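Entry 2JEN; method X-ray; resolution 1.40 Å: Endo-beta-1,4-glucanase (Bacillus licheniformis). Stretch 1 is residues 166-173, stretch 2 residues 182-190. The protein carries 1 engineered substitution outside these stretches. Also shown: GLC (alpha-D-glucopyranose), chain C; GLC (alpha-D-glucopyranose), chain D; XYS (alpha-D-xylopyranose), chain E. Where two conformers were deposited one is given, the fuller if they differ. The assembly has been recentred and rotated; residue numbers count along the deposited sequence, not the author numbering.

Stretch 1 166-173: GPAGSYVE
Stretch 2, residues 182-190: WKVYKGYID

The ring of Tyr185 is held between a proline and a second tyrosine. Pro167, its ring puckered C-gamma endo, sets CG 3.3 Å from the centroid of the Tyr185 ring and only 9° off the ring normal, a CH-pi contact in which a polarised C-H meets the pi cloud. Over the opposite face, Tyr171 presents its edge: the two ring centroids lie 5.5 Å apart with planes at 60°, and Tyr171 CB comes 3.6 Å from Tyr185 CE2. Chi1 near -62° (m) and chi2 of 78° place the Tyr185 ring here, while Tyr171 takes chi1 t (176°) and chi2 67°. Both tyrosines project from the same face of the sheet, as partners in a non-hydrogen-bonded antiparallel pair with CA atoms 4.4 Å apart.

Stretch 2 is extended throughout 182-190. Stretch 1 begins as a loop and becomes a strand at Ser170, running antiparallel to stretch 2 at 134° between N-to-C directions. Ser170 and Lys186 form a hydrogen-bonded pair: Ser170 N donates to Lys186 O, and Lys186 N to Ser170 O, each at 3.0 Å. Just beyond the second bond, toward the Tyr171-Tyr185 pair, Tyr185 CA lies 3.2 Å from the same Ser170 O, a CA-H...O contact. Farther along, Val172 N donates to Val184 O and Val184 N to Glu173 O, both at 2.8 Å. Val172 has phi/psi of -101/-65, so the regular extended path is broken there, and its CA-to-CB bond points toward stretch 2. With chi1 t in both valines, Val172 CB lies 4.2 Å from Val184 CG1, an apolar contact suited to their branched side chains.

Where the loop enters the strand, two glycines meet, with Gly169 CA 3.7 Å from Gly187 CA. Gly169 has phi/psi of 87/-163, at which a CB would jam against the preceding carbonyl oxygen; it would also clash with Lys186 O and Gly187 N. A CB on Gly187 would in turn clash with Gly169 CA. Their bare backbones permit this approach, and Gly169 CA makes a CA-H...O contact with Lys186 O at 3.3 Å.

Before the glycine, Ala168 CB meets Ile189 CD1 at 4.1 Å; Ile189, m at chi1 and chi2, brings its end nearer although its CA-to-CB bond points sideways. Ile189 CD1 also lies 3.9 Å from C6 of the chain D glucose. That sugar's O2 donates a 2.6 Å hydrogen bond to Gly166 O, while Gly166 N gives a weak one, 3.0 Å, to xylose O5, contacts fitting for a glucanase.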

# COMPACT_ATOMS: atom_id res chain seq x y z
N GLY A 166 26.14 -18.33 1.55
CA GLY A 166 26.86 -19.57 1.77
C GLY A 166 26.01 -20.51 2.60
O GLY A 166 25.11 -20.07 3.30
N PRO A 167 26.26 -21.81 2.48
CA PRO A 167 25.40 -22.80 3.04
C PRO A 167 25.71 -23.16 4.48
O PRO A 167 26.73 -22.72 5.06
CB PRO A 167 25.64 -23.99 2.12
CG PRO A 167 27.10 -23.88 1.83
CD PRO A 167 27.30 -22.41 1.63
N ALA A 168 24.84 -23.99 5.05
CA ALA A 168 25.04 -24.53 6.38
C ALA A 168 26.08 -25.65 6.29
O ALA A 168 26.18 -26.37 5.29
CB ALA A 168 23.75 -25.08 6.92
N GLY A 169 26.83 -25.81 7.35
CA GLY A 169 27.75 -26.92 7.46
C GLY A 169 29.10 -26.64 6.86
O GLY A 169 29.48 -25.48 6.63
N SER A 170 29.84 -27.71 6.61
CA SER A 170 31.23 -27.61 6.19
C SER A 170 31.42 -28.19 4.80
O SER A 170 30.76 -29.16 4.40
CB SER A 170 32.16 -28.32 7.17
OG SER A 170 32.23 -27.58 8.37
N TYR A 171 32.33 -27.59 4.06
CA TYR A 171 32.65 -28.02 2.72
C TYR A 171 33.31 -29.40 2.71
O TYR A 171 34.28 -29.63 3.44
CB TYR A 171 33.60 -27.00 2.08
CG TYR A 171 34.10 -27.38 0.70
CD1 TYR A 171 33.26 -27.46 -0.40
CD2 TYR A 171 35.43 -27.71 0.52
CE1 TYR A 171 33.76 -27.81 -1.65
CE2 TYR A 171 35.91 -28.07 -0.72
CZ TYR A 171 35.08 -28.12 -1.79
OH TYR A 171 35.60 -28.44 -3.05
N VAL A 172 32.82 -30.26 1.84
CA VAL A 172 33.30 -31.62 1.68
C VAL A 172 34.24 -31.73 0.48
O VAL A 172 35.44 -32.05 0.63
CB VAL A 172 32.12 -32.60 1.52
CG1 VAL A 172 32.66 -34.04 1.40
CG2 VAL A 172 31.14 -32.48 2.70
N GLU A 173 33.71 -31.50 -0.70
CA GLU A 173 34.37 -31.70 -1.97
C GLU A 173 33.51 -31.15 -3.09
O GLU A 173 32.33 -30.84 -2.89
CB GLU A 173 34.63 -33.19 -2.22
CG GLU A 173 33.39 -34.01 -2.43
CD GLU A 173 33.59 -35.51 -2.24
OE1 GLU A 173 34.71 -35.93 -1.90
OE2 GLU A 173 32.61 -36.28 -2.40
N TRP A 182 29.27 -29.27 -8.58
CA TRP A 182 28.66 -28.84 -7.33
C TRP A 182 29.67 -28.88 -6.21
O TRP A 182 30.36 -29.88 -6.02
CB TRP A 182 27.53 -29.79 -6.94
CG TRP A 182 26.53 -30.08 -8.03
CD1 TRP A 182 26.55 -31.14 -8.84
CD2 TRP A 182 25.41 -29.29 -8.41
NE1 TRP A 182 25.53 -31.09 -9.74
CE2 TRP A 182 24.79 -29.96 -9.48
CE3 TRP A 182 24.85 -28.09 -7.95
CZ2 TRP A 182 23.66 -29.44 -10.14
CZ3 TRP A 182 23.75 -27.58 -8.59
CH2 TRP A 182 23.13 -28.26 -9.64
N LYS A 183 29.72 -27.82 -5.42
CA LYS A 183 30.42 -27.85 -4.13
C LYS A 183 29.47 -28.46 -3.10
O LYS A 183 28.34 -28.01 -2.96
CB LYS A 183 30.83 -26.45 -3.70
CG LYS A 183 31.76 -25.79 -4.69
CD LYS A 183 31.96 -24.32 -4.33
CE LYS A 183 30.70 -23.43 -4.76
NZ LYS A 183 30.93 -21.94 -4.61
N VAL A 184 29.90 -29.49 -2.41
CA VAL A 184 29.08 -30.26 -1.48
C VAL A 184 29.40 -29.86 -0.05
O VAL A 184 30.58 -29.75 0.30
CB VAL A 184 29.32 -31.77 -1.63
CG1 VAL A 184 28.50 -32.58 -0.63
CG2 VAL A 184 29.13 -32.22 -3.07
N TYR A 185 28.37 -29.60 0.74
CA TYR A 185 28.46 -29.25 2.15
C TYR A 185 27.59 -30.16 2.99
O TYR A 185 26.52 -30.63 2.54
CB TYR A 185 28.00 -27.82 2.37
CG TYR A 185 28.86 -26.81 1.64
CD1 TYR A 185 28.71 -26.60 0.28
CD2 TYR A 185 29.77 -26.02 2.33
CE1 TYR A 185 29.49 -25.67 -0.39
CE2 TYR A 185 30.56 -25.07 1.64
CZ TYR A 185 30.41 -24.94 0.31
OH TYR A 185 31.18 -23.99 -0.39
N LYS A 186 28.02 -30.41 4.22
CA LYS A 186 27.28 -31.27 5.16
C LYS A 186 27.21 -30.58 6.51
O LYS A 186 28.23 -30.21 7.08
CB LYS A 186 27.96 -32.64 5.28
CG LYS A 186 27.26 -33.59 6.25
CD LYS A 186 27.97 -34.93 6.30
CE LYS A 186 27.24 -35.99 7.10
NZ LYS A 186 27.06 -35.68 8.55
N GLY A 187 26.00 -30.41 7.02
CA GLY A 187 25.74 -29.87 8.32
C GLY A 187 24.55 -30.51 8.98
O GLY A 187 24.00 -31.47 8.47
N TYR A 188 24.15 -29.90 10.10
CA TYR A 188 23.02 -30.37 10.89
C TYR A 188 22.27 -29.18 11.41
O TYR A 188 22.88 -28.25 11.95
CB TYR A 188 23.49 -31.23 12.05
CG TYR A 188 22.38 -31.72 12.96
CD1 TYR A 188 22.10 -31.07 14.16
CD2 TYR A 188 21.59 -32.76 12.60
CE1 TYR A 188 21.08 -31.51 14.99
CE2 TYR A 188 20.55 -33.20 13.42
CZ TYR A 188 20.30 -32.56 14.62
OH TYR A 188 19.27 -32.99 15.44
N ILE A 189 20.95 -29.17 11.21
CA ILE A 189 20.07 -28.10 11.68
C ILE A 189 19.36 -28.59 12.94
O ILE A 189 18.57 -29.52 12.90
CB ILE A 189 19.03 -27.72 10.59
CG1 ILE A 189 19.72 -27.39 9.28
CG2 ILE A 189 18.14 -26.59 11.13
CD1 ILE A 189 20.65 -26.22 9.35
N ASP A 190 19.61 -27.90 14.04
CA ASP A 190 18.94 -28.20 15.31
C ASP A 190 17.62 -27.42 15.36
O ASP A 190 17.63 -26.20 15.37
CB ASP A 190 19.90 -27.86 16.44
CG ASP A 190 19.40 -28.27 17.80
OD1 ASP A 190 18.18 -28.33 17.99
OD2 ASP A 190 20.24 -28.45 18.73
C1 GLC C . 26.55 -19.35 9.04
C2 GLC C . 25.70 -20.49 9.54
C3 GLC C . 24.97 -21.21 8.41
C4 GLC C . 24.25 -20.20 7.50
C5 GLC C . 25.24 -19.13 7.07
C6 GLC C . 24.56 -18.03 6.23
O1 GLC C . 26.98 -18.57 10.15
O2 GLC C . 26.54 -21.45 10.16
O3 GLC C . 24.05 -22.15 8.90
O4 GLC C . 23.80 -20.84 6.32
O5 GLC C . 25.76 -18.49 8.23
O6 GLC C . 25.53 -17.01 6.01
C1 GLC D . 22.37 -20.92 6.12
C2 GLC D . 22.13 -21.54 4.76
C3 GLC D . 20.66 -21.81 4.52
C4 GLC D . 20.00 -22.52 5.70
C5 GLC D . 20.41 -21.82 7.01
C6 GLC D . 19.88 -22.58 8.21
O2 GLC D . 22.58 -20.64 3.76
O3 GLC D . 20.54 -22.61 3.37
O4 GLC D . 18.59 -22.57 5.51
O5 GLC D . 21.81 -21.78 7.11
O6 GLC D . 19.97 -21.75 9.37
C1 XYS E . 26.05 -16.94 4.69
C2 XYS E . 27.22 -16.00 4.67
C3 XYS E . 26.76 -14.59 4.99
C4 XYS E . 25.65 -14.21 4.02
C5 XYS E . 24.56 -15.27 4.12
O2 XYS E . 28.22 -16.42 5.61
O3 XYS E . 27.84 -13.67 4.91
O4 XYS E . 25.09 -12.97 4.45
O5 XYS E . 25.06 -16.56 3.78